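Local coordinates for protein superoxide dismutase (Candida albicans, PDB 4GUN) that probably destroys superoxide radicals in the cytosol, converting them with a bound manganese ion into oxygen and hydrogen peroxide, at residues F136-K141 against D148-A153. The protein carries 2 engineered substitutions. Sequence-based numbering, arbitrary orientation.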
loop_
_atom_site.group_PDB
_atom_site.type_symbol
_atom_site.label_atom_id
_atom_site.label_comp_id
_atom_site.label_asym_id
_atom_site.label_seq_id
_atom_site.Cartn_x
_atom_site.Cartn_y
_atom_site.Cartn_z
ATOM N N PHE A 136 -12.957 10.474 7.720
ATOM C CA PHE A 136 -14.046 11.163 7.055
ATOM C C PHE A 136 -15.372 10.509 7.407
ATOM O O PHE A 136 -15.474 9.287 7.429
ATOM C CB PHE A 136 -13.899 11.138 5.512
ATOM C CG PHE A 136 -12.666 11.746 4.894
ATOM C CD1 PHE A 136 -12.697 13.032 4.371
ATOM C CD2 PHE A 136 -11.507 10.997 4.735
ATOM C CE1 PHE A 136 -11.565 13.582 3.763
ATOM C CE2 PHE A 136 -10.377 11.546 4.124
ATOM C CZ PHE A 136 -10.416 12.831 3.642
ATOM N N ILE A 137 -16.393 11.339 7.602
ATOM C CA ILE A 137 -17.783 10.924 7.679
ATOM C C ILE A 137 -18.178 11.066 6.206
ATOM O O ILE A 137 -17.964 12.139 5.624
ATOM C CB ILE A 137 -18.643 11.825 8.611
ATOM C CG1 ILE A 137 -18.260 11.558 10.091
ATOM C CG2 ILE A 137 -20.131 11.515 8.377
ATOM C CD1 ILE A 137 -18.741 12.602 11.112
ATOM N N VAL A 138 -18.651 9.966 5.578
ATOM C CA VAL A 138 -18.955 9.977 4.136
ATOM C C VAL A 138 -20.395 9.588 3.866
ATOM O O VAL A 138 -20.960 8.822 4.631
ATOM C CB VAL A 138 -17.983 9.082 3.281
ATOM C CG1 VAL A 138 -16.517 9.435 3.510
ATOM C CG2 VAL A 138 -18.210 7.592 3.507
ATOM N N LYS A 139 -20.963 10.074 2.746
ATOM C CA LYS A 139 -22.306 9.675 2.293
ATOM C C LYS A 139 -22.113 8.842 1.027
ATOM O O LYS A 139 -21.390 9.249 0.119
ATOM C CB LYS A 139 -23.190 10.906 2.012
ATOM C CG LYS A 139 -24.493 10.614 1.247
ATOM C CD LYS A 139 -25.091 11.904 0.703
ATOM C CE LYS A 139 -26.534 11.737 0.256
ATOM N NZ LYS A 139 -27.018 12.957 -0.478
ATOM N N ASN A 140 -22.796 7.697 0.948
ATOM C CA ASN A 140 -22.707 6.845 -0.238
ATOM C C ASN A 140 -23.974 7.062 -1.051
ATOM O O ASN A 140 -25.064 6.793 -0.576
ATOM C CB ASN A 140 -22.504 5.374 0.168
ATOM C CG ASN A 140 -22.182 4.413 -0.954
ATOM O OD1 ASN A 140 -22.614 4.560 -2.084
ATOM N ND2 ASN A 140 -21.407 3.391 -0.655
ATOM N N LYS A 141 -23.831 7.603 -2.257
ATOM C CA LYS A 141 -24.968 7.910 -3.142
ATOM C C LYS A 141 -25.672 6.685 -3.741
ATOM O O LYS A 141 -26.819 6.806 -4.186
ATOM C CB LYS A 141 -24.518 8.863 -4.263
ATOM C CG LYS A 141 -24.062 10.230 -3.755
ATOM C CD LYS A 141 -23.680 11.163 -4.896
ATOM C CE LYS A 141 -22.230 11.028 -5.271
ATOM N NZ LYS A 141 -21.885 11.732 -6.533
ATOM N N ASP A 148 -21.045 6.488 6.595
ATOM C CA ASP A 148 -20.024 5.577 7.087
ATOM C C ASP A 148 -18.843 6.417 7.529
ATOM O O ASP A 148 -18.738 7.574 7.124
ATOM C CB ASP A 148 -19.608 4.552 6.020
ATOM C CG ASP A 148 -18.811 3.335 6.514
ATOM O OD1 ASP A 148 -18.970 2.946 7.718
ATOM O OD2 ASP A 148 -18.065 2.752 5.701
ATOM N N VAL A 149 -17.997 5.870 8.401
ATOM C CA VAL A 149 -16.782 6.558 8.844
ATOM C C VAL A 149 -15.631 5.769 8.213
ATOM O O VAL A 149 -15.576 4.546 8.385
ATOM C CB VAL A 149 -16.626 6.696 10.395
ATOM C CG1 VAL A 149 -15.432 7.594 10.740
ATOM C CG2 VAL A 149 -17.901 7.249 11.043
ATOM N N VAL A 150 -14.757 6.457 7.449
ATOM C CA VAL A 150 -13.602 5.854 6.748
ATOM C C VAL A 150 -12.298 6.617 7.091
ATOM O O VAL A 150 -12.351 7.766 7.510
ATOM C CB VAL A 150 -13.855 5.771 5.201
ATOM C CG1 VAL A 150 -13.956 7.145 4.576
ATOM C CG2 VAL A 150 -12.790 4.951 4.473
ATOM N N THR A 151 -11.150 5.967 6.935
ATOM C CA THR A 151 -9.858 6.632 7.127
ATOM C C THR A 151 -9.051 6.538 5.841
ATOM O O THR A 151 -9.221 5.594 5.071
ATOM C CB THR A 151 -9.046 6.054 8.297
ATOM O OG1 THR A 151 -8.743 4.693 8.011
ATOM C CG2 THR A 151 -9.725 6.232 9.646
ATOM N N THR A 152 -8.160 7.507 5.622
ATOM C CA THR A 152 -7.257 7.485 4.483
ATOM C C THR A 152 -5.862 7.711 5.037
ATOM O O THR A 152 -5.728 8.301 6.114
ATOM C CB THR A 152 -7.646 8.498 3.393
ATOM O OG1 THR A 152 -7.267 9.817 3.782
ATOM C CG2 THR A 152 -9.130 8.415 2.972
ATOM N N ALA A 153 -4.821 7.232 4.322
ATOM C CA ALA A 153 -3.445 7.424 4.774
ATOM C C ALA A 153 -2.905 8.635 4.057
ATOM O O ALA A 153 -3.299 8.877 2.916
ATOM C CB ALA A 153 -2.611 6.190 4.441
#
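F136 pairs with V150, and V138 with D148, as hydrogen-bonded pairs of an antiparallel beta hairpin, with the non-hydrogen-bonded pair I137-V149 between them. Four backbone bonds join the strands. F136 N to V150 O is 2.8 Å and nearly straight (164°). The bond from D148 N to V138 O is longer, 3.1 Å, and more bent (144°). V149 CA also approaches F136 O as a CA-H...O contact.

F136, V138, D148 and V150 put their side chains on one face of the sheet. V138 CG1 meets V150 CG1 at 3.6 Å, and the two side chains cross at about a right angle. With chi1 at 65°, V150 CG1 sits between its backbone N and carbonyl carbon, where it faces V138 CG1. The V138 and D148 side chains lie side by side and point the same way, with V138 CG2 4.2 Å from D148 CB. F136 CB lies 4.1 Å from V150 CG1, and the ring extends to T152, the two side chains crossing at about a right angle. Its CE2 is 3.6 Å from T152 CG2, which comes in obliquely. T152 OG1 lies in the ring plane at its edge and is hydrogen-bonded to D156 O. On the other face I137 and V149 meet loosely, CG1 to CG2 at 4.4 Å.

The hairpin belongs to the three-stranded sheet of the C-terminal domain of iron/manganese superoxide dismutases. Strand 133-140 is central, and I137 bonds through its backbone to strand 163-170, which carries the manganese ligand D170. I158 packs on F136, V138 and V150. Helix 115-127 covers I137 and V149 with L118 and T122.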